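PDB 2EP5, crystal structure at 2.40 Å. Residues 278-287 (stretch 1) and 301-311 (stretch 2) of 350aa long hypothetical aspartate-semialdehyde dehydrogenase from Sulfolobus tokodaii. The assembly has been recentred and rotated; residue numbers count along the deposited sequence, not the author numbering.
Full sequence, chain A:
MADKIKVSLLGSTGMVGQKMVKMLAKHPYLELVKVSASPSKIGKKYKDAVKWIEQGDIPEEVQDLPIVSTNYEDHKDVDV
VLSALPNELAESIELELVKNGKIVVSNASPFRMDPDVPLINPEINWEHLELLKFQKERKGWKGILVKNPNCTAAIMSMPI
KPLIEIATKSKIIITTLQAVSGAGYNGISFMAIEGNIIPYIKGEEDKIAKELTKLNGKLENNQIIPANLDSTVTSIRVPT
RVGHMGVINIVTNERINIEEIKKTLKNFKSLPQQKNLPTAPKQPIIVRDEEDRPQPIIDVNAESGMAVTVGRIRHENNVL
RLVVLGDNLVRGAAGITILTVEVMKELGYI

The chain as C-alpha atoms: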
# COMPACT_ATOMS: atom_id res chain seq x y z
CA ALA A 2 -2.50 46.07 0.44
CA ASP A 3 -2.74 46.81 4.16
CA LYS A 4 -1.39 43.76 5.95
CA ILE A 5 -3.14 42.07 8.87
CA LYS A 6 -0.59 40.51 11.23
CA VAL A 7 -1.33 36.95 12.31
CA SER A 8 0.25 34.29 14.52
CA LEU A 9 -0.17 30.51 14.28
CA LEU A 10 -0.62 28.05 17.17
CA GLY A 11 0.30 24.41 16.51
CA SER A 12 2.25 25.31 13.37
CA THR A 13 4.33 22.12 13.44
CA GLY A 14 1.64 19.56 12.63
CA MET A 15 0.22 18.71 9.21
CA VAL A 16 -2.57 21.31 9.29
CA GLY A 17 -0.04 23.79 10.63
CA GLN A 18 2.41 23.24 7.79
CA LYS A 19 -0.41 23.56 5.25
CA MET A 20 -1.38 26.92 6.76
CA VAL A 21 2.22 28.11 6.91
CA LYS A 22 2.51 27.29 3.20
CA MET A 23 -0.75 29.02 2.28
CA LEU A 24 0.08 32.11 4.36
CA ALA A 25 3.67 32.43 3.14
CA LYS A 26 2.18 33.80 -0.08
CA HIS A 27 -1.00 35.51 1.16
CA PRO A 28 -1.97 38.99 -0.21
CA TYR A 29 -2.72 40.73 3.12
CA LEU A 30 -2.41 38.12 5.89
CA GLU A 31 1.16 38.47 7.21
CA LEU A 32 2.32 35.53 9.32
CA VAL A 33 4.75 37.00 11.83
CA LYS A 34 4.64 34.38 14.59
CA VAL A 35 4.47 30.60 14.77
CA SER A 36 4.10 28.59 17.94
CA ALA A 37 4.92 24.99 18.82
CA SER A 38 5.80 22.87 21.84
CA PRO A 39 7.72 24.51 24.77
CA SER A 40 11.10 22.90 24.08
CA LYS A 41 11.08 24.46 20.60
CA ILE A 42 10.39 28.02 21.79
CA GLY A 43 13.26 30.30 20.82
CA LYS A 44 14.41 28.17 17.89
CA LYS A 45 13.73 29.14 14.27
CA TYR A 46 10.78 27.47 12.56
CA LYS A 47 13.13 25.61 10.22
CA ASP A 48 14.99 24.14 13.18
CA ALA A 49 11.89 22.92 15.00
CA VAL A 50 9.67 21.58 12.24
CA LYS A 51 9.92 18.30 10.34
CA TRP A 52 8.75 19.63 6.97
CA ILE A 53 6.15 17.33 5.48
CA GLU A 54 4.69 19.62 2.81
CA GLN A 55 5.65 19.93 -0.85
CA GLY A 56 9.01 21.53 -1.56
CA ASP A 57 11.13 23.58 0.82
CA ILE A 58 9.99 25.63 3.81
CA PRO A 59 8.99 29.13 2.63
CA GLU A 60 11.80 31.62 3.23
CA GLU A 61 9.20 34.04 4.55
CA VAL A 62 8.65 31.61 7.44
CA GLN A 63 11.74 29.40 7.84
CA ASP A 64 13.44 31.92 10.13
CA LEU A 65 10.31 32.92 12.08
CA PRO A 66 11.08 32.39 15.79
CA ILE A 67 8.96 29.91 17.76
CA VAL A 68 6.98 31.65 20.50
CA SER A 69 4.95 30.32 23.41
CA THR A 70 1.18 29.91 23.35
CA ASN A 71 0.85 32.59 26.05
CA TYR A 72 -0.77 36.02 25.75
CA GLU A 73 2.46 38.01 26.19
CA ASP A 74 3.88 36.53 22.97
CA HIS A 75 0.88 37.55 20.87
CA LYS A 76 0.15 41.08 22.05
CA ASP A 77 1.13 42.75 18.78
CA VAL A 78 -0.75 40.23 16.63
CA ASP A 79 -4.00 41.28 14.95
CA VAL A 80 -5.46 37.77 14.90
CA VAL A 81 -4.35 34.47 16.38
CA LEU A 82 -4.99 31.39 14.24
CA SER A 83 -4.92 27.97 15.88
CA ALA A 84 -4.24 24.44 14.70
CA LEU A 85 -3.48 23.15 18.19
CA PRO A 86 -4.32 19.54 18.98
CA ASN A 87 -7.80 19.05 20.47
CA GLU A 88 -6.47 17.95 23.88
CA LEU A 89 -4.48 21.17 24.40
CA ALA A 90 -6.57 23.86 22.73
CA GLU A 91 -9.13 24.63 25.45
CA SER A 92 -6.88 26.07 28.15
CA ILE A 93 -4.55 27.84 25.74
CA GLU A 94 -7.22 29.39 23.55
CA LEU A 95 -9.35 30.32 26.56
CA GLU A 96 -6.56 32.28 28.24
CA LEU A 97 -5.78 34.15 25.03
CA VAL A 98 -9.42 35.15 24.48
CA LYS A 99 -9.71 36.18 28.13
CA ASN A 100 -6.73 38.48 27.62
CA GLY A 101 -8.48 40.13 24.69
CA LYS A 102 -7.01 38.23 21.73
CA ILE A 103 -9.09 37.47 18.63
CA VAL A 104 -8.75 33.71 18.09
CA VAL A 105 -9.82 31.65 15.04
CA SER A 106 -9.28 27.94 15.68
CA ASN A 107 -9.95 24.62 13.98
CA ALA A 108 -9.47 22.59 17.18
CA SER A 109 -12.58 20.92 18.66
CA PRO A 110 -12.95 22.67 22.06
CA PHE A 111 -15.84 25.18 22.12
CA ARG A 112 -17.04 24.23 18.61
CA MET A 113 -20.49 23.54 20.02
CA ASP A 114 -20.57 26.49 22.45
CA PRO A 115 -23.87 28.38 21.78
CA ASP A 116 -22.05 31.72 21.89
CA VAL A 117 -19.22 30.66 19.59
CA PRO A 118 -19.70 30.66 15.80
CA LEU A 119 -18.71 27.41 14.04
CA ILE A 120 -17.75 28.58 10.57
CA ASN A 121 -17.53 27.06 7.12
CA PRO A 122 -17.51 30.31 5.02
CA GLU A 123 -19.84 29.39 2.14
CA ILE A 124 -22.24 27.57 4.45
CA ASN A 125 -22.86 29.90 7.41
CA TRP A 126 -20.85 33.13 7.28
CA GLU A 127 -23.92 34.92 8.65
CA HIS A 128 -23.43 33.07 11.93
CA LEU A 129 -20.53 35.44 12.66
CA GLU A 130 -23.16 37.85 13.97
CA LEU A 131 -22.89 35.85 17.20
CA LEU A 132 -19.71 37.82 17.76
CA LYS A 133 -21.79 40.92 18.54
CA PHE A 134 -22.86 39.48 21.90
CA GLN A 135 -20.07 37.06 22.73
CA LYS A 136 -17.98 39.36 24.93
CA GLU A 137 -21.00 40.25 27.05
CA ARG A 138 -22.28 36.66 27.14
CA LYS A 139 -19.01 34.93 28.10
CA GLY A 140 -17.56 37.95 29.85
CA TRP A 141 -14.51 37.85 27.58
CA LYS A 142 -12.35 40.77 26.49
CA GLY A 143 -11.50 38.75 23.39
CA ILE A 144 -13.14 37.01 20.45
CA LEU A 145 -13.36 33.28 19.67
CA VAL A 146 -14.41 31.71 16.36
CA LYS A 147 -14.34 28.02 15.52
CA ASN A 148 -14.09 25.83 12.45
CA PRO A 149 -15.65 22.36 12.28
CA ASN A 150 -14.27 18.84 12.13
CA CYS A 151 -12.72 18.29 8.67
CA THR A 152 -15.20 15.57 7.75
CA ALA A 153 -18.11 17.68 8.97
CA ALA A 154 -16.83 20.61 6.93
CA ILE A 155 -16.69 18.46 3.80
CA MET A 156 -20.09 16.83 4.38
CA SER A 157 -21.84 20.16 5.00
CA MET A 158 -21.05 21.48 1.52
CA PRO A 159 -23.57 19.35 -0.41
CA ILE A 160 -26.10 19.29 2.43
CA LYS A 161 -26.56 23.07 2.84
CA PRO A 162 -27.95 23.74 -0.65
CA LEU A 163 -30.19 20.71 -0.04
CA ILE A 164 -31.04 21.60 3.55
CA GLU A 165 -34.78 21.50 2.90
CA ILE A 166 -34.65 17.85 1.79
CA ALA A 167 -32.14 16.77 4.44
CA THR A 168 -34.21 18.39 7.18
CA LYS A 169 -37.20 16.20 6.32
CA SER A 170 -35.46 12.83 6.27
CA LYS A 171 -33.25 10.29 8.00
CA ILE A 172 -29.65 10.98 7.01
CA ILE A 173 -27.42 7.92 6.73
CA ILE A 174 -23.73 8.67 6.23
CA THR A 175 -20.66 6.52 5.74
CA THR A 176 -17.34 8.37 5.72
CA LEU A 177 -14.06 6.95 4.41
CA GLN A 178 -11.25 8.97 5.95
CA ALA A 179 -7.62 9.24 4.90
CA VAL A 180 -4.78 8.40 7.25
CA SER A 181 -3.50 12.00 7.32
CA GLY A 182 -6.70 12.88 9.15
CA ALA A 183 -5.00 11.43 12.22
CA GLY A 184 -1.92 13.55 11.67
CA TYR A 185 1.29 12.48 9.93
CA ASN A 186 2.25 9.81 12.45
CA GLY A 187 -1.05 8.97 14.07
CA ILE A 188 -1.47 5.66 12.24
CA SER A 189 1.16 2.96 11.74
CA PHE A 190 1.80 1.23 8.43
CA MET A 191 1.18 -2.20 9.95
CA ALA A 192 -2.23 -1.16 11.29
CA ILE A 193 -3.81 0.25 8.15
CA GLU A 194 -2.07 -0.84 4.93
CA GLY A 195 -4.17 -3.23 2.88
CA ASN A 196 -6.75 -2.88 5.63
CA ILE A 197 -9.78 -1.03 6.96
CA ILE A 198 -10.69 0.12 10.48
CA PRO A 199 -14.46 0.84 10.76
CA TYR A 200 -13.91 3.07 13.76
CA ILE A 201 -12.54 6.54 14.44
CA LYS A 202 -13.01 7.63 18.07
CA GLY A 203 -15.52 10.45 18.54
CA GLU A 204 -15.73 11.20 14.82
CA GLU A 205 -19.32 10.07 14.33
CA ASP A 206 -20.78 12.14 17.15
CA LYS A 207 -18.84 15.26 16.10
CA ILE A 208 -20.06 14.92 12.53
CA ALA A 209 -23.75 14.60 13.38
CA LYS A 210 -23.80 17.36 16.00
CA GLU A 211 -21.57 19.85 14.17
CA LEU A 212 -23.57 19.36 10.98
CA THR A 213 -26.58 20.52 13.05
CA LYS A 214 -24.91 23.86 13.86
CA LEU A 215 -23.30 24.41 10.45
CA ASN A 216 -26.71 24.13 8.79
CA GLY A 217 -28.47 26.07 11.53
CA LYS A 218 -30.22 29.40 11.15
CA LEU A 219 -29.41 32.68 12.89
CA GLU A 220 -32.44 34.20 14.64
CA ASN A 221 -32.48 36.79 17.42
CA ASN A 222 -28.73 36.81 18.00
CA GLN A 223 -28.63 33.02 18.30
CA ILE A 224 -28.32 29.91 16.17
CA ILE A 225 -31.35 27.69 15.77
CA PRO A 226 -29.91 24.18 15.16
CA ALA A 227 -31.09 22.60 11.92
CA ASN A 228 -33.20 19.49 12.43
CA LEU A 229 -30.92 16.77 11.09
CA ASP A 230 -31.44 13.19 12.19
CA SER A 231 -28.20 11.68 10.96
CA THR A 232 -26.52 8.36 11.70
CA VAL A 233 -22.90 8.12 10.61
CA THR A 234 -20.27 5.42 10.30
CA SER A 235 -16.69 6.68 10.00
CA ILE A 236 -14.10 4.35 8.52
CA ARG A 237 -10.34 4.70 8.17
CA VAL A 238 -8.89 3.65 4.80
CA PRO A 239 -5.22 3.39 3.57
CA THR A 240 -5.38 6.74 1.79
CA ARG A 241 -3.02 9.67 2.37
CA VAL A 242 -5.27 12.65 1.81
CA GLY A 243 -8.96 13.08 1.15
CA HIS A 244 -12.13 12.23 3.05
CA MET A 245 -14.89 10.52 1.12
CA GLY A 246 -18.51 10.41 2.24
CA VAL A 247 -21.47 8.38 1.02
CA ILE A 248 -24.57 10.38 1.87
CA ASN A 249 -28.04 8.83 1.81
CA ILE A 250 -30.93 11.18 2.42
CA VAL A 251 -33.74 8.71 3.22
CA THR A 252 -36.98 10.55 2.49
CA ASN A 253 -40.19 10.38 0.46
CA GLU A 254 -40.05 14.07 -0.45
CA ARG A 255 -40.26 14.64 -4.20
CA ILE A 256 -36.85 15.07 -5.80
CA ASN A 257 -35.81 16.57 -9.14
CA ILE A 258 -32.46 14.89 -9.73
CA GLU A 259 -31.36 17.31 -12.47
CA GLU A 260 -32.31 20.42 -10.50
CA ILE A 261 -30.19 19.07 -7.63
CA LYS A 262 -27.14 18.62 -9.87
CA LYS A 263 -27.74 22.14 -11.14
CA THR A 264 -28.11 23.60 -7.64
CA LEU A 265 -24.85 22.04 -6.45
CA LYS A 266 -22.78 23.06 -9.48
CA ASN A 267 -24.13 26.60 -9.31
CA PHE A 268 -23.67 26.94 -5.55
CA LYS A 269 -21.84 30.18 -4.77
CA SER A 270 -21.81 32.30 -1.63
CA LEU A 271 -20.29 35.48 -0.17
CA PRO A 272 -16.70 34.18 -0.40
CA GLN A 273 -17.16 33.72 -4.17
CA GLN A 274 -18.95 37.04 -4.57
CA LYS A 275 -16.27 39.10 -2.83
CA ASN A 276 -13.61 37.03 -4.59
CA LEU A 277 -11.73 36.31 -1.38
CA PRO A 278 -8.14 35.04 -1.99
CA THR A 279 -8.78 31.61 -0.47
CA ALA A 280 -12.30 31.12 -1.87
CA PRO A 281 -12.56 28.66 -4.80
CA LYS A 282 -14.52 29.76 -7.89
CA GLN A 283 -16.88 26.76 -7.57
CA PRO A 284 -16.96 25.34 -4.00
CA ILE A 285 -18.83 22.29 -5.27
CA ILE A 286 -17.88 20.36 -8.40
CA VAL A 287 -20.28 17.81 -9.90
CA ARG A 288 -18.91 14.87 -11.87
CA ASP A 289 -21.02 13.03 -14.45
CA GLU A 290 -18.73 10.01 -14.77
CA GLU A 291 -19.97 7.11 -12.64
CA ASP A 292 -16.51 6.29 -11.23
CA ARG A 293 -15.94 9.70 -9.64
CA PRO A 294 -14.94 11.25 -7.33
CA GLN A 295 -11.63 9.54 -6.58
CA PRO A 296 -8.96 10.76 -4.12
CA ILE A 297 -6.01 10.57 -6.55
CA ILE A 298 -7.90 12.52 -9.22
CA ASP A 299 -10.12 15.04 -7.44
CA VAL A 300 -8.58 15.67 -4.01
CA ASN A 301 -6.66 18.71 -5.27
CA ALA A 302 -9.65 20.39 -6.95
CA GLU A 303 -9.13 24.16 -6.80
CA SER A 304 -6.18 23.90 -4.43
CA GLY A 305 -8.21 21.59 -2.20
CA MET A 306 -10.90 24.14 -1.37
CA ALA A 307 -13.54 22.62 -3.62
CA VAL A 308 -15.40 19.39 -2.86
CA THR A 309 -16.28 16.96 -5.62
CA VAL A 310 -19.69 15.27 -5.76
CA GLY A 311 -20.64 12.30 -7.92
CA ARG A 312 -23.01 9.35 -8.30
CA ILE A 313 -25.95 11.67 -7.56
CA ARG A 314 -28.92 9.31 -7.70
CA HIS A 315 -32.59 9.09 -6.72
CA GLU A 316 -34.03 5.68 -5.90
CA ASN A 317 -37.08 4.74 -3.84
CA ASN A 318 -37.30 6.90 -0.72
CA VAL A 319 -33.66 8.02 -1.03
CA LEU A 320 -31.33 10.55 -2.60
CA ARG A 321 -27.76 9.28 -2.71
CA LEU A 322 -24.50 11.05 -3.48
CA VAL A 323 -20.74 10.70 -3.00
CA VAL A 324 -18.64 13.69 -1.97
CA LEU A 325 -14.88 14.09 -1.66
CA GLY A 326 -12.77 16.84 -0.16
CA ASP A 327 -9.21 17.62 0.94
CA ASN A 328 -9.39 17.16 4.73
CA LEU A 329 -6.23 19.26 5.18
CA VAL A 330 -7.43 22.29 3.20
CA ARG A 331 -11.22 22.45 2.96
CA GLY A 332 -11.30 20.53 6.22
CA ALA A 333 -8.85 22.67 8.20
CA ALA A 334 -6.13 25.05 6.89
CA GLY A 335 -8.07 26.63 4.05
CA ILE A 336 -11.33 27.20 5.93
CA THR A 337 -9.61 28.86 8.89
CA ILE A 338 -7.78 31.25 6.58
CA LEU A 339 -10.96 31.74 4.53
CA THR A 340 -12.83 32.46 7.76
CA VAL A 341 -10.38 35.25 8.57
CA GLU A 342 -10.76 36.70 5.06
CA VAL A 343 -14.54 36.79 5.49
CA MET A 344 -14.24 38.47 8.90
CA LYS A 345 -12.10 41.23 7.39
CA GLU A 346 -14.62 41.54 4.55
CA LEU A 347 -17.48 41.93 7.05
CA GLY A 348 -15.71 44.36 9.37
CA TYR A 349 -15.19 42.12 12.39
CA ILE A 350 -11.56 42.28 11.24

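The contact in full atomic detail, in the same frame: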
# COMPACT_ATOMS: atom_id res chain seq x y z
N PRO A 278 -9.34 35.79 -1.60
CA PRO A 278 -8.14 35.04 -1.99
C PRO A 278 -8.14 33.53 -1.80
O PRO A 278 -7.60 32.81 -2.64
CB PRO A 278 -7.02 35.72 -1.19
CG PRO A 278 -7.74 36.43 -0.08
CD PRO A 278 -8.98 36.93 -0.75
N THR A 279 -8.76 33.05 -0.73
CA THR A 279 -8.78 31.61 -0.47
C THR A 279 -10.09 30.92 -0.87
O THR A 279 -10.24 29.71 -0.69
CB THR A 279 -8.48 31.35 1.02
OG1 THR A 279 -7.24 31.97 1.35
CG2 THR A 279 -8.38 29.85 1.31
N ALA A 280 -11.03 31.68 -1.44
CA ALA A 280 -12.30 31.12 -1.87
C ALA A 280 -12.22 30.53 -3.29
O ALA A 280 -11.81 31.22 -4.22
CB ALA A 280 -13.38 32.19 -1.84
N PRO A 281 -12.62 29.27 -3.46
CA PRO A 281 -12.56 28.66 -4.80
C PRO A 281 -13.67 29.25 -5.67
O PRO A 281 -14.67 29.73 -5.13
CB PRO A 281 -12.78 27.18 -4.51
CG PRO A 281 -13.75 27.22 -3.38
CD PRO A 281 -13.19 28.32 -2.48
N LYS A 282 -13.50 29.22 -6.99
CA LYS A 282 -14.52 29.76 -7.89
C LYS A 282 -15.83 28.96 -7.81
O LYS A 282 -16.92 29.52 -7.90
CB LYS A 282 -14.03 29.76 -9.34
CG LYS A 282 -13.49 31.09 -9.85
CD LYS A 282 -12.09 31.38 -9.35
CE LYS A 282 -11.43 32.49 -10.18
NZ LYS A 282 -11.30 32.13 -11.63
N GLN A 283 -15.71 27.64 -7.68
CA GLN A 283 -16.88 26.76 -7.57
C GLN A 283 -16.63 25.82 -6.39
O GLN A 283 -15.98 24.78 -6.55
CB GLN A 283 -17.08 25.96 -8.86
CG GLN A 283 -18.48 25.39 -8.99
CD GLN A 283 -18.68 24.51 -10.23
OE1 GLN A 283 -18.33 24.91 -11.35
NE2 GLN A 283 -19.26 23.33 -10.03
N PRO A 284 -17.15 26.16 -5.20
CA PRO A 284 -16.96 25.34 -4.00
C PRO A 284 -17.42 23.89 -4.12
O PRO A 284 -16.96 23.02 -3.38
CB PRO A 284 -17.73 26.11 -2.93
CG PRO A 284 -18.82 26.77 -3.72
CD PRO A 284 -18.10 27.25 -4.94
N ILE A 285 -18.33 23.64 -5.05
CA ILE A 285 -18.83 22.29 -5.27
C ILE A 285 -18.72 21.93 -6.74
O ILE A 285 -19.23 22.65 -7.61
CB ILE A 285 -20.30 22.15 -4.84
CG1 ILE A 285 -20.46 22.53 -3.36
CG2 ILE A 285 -20.77 20.72 -5.09
CD1 ILE A 285 -21.92 22.63 -2.88
N ILE A 286 -18.04 20.83 -7.03
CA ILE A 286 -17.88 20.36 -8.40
C ILE A 286 -18.70 19.08 -8.57
O ILE A 286 -18.62 18.18 -7.73
CB ILE A 286 -16.41 20.02 -8.72
CG1 ILE A 286 -15.56 21.28 -8.66
CG2 ILE A 286 -16.31 19.37 -10.10
CD1 ILE A 286 -14.06 21.01 -8.76
N VAL A 287 -19.48 19.01 -9.64
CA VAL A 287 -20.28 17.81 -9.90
C VAL A 287 -19.68 17.03 -11.07
O VAL A 287 -19.38 17.59 -12.13
CB VAL A 287 -21.75 18.17 -10.22
CG1 VAL A 287 -22.53 16.92 -10.57
CG2 VAL A 287 -22.39 18.85 -9.01
N ASN A 301 -7.26 17.39 -5.13
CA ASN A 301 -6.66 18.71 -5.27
C ASN A 301 -7.52 19.78 -5.94
O ASN A 301 -7.06 20.91 -6.11
CB ASN A 301 -5.33 18.59 -6.03
CG ASN A 301 -4.30 17.77 -5.27
OD1 ASN A 301 -4.00 18.05 -4.12
ND2 ASN A 301 -3.76 16.74 -5.93
N ALA A 302 -8.75 19.44 -6.30
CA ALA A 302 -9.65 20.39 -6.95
C ALA A 302 -9.56 21.79 -6.35
O ALA A 302 -9.77 21.98 -5.15
CB ALA A 302 -11.08 19.88 -6.87
N GLU A 303 -9.26 22.77 -7.20
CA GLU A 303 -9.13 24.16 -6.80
C GLU A 303 -8.31 24.35 -5.53
O GLU A 303 -8.75 24.96 -4.57
CB GLU A 303 -10.52 24.79 -6.66
CG GLU A 303 -11.30 24.75 -7.96
CD GLU A 303 -12.64 25.45 -7.88
OE1 GLU A 303 -12.66 26.67 -7.59
OE2 GLU A 303 -13.68 24.78 -8.12
N SER A 304 -7.10 23.80 -5.55
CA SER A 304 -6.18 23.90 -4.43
C SER A 304 -6.66 23.15 -3.19
O SER A 304 -6.08 23.31 -2.11
CB SER A 304 -5.93 25.36 -4.09
OG SER A 304 -5.54 26.06 -5.26
N GLY A 305 -7.70 22.34 -3.34
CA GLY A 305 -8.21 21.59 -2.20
C GLY A 305 -9.29 22.32 -1.42
O GLY A 305 -9.61 21.94 -0.30
N MET A 306 -9.85 23.37 -2.02
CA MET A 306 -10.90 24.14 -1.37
C MET A 306 -12.27 23.77 -1.92
O MET A 306 -13.30 24.14 -1.35
CB MET A 306 -10.67 25.64 -1.55
CG MET A 306 -9.71 26.22 -0.54
SD MET A 306 -10.21 25.78 1.14
CE MET A 306 -11.55 26.95 1.40
N ALA A 307 -12.29 23.03 -3.02
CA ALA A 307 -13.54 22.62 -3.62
C ALA A 307 -13.79 21.14 -3.33
O ALA A 307 -12.86 20.34 -3.29
CB ALA A 307 -13.49 22.86 -5.14
N VAL A 308 -15.05 20.79 -3.11
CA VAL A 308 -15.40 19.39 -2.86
C VAL A 308 -15.97 18.85 -4.16
O VAL A 308 -16.57 19.58 -4.95
CB VAL A 308 -16.46 19.25 -1.76
CG1 VAL A 308 -15.93 19.81 -0.45
CG2 VAL A 308 -17.74 19.95 -2.18
N THR A 309 -15.78 17.56 -4.40
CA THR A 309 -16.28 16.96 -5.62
C THR A 309 -17.39 15.96 -5.30
O THR A 309 -17.20 15.07 -4.47
CB THR A 309 -15.16 16.25 -6.38
OG1 THR A 309 -14.07 17.16 -6.59
CG2 THR A 309 -15.66 15.75 -7.73
N VAL A 310 -18.53 16.13 -5.96
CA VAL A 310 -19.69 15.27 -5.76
C VAL A 310 -19.94 14.43 -7.02
O VAL A 310 -19.76 14.91 -8.14
CB VAL A 310 -20.97 16.10 -5.48
CG1 VAL A 310 -22.16 15.19 -5.37
CG2 VAL A 310 -20.81 16.90 -4.19
N GLY A 311 -20.35 13.19 -6.81
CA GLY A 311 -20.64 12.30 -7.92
C GLY A 311 -21.68 11.26 -7.54
O GLY A 311 -22.16 11.23 -6.41

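Parallel strands pair through their backbones, but side chains on both faces of the sheet add to the packing, and residues 278-287 and 301-311 illustrate the point. On one face Ile285 and Val287 accompany Val308 and Val310. Ile285 packs against both valines of the partner strand, its CG1 3.9 Å from Val308 CG2 and its CG2 3.9 Å from Val310 CG2; a beta-branched side chain suits the extended backbone. Ile286, on the other face with Thr309, gives up the most area in its stretch. Its m,t rotamer carries CD1 to 3.7 Å from Ala302 CB and 4.1 Å from Ala307 CB, where small methyl side chains leave room for it. Before the strand, Pro281 extends the apolar surface, its CD 3.8 Å from Met306 CB, while Met306 CG approaches Thr279 O at 3.5 Å.

Between these faces runs the backbone ladder. Val308 N donates to Pro284 O (2.9 Å), Ile286 N to Val308 O (2.8 Å) and Val310 N to Ile286 O (2.7 Å), all nearly straight. Proline suits position 284 because only its carbonyl is required. CA-H...O contacts supplement the ladder, as between Thr309 CA and Ile286 O at 3.4 Å.

The polar edge belongs to Glu303. Glu303 sends its CA-to-CB bond toward the other stretch, and its OE1 accepts a well-aligned hydrogen bond from Gln283 N (3.2 Å) and a weak, bent one from Lys282 N (2.8 Å). One oxygen of the acid group thus gathers two backbone amides that the ladder does not use. Glu303 OE2 lies 2.8 Å from Gln283 O, and whether a proton sits between them is left open. The end of the Lys282 side chain leads away from the contact, and Gln283 turns its amide back, NE2 donating to Ile285 O at 2.5 Å.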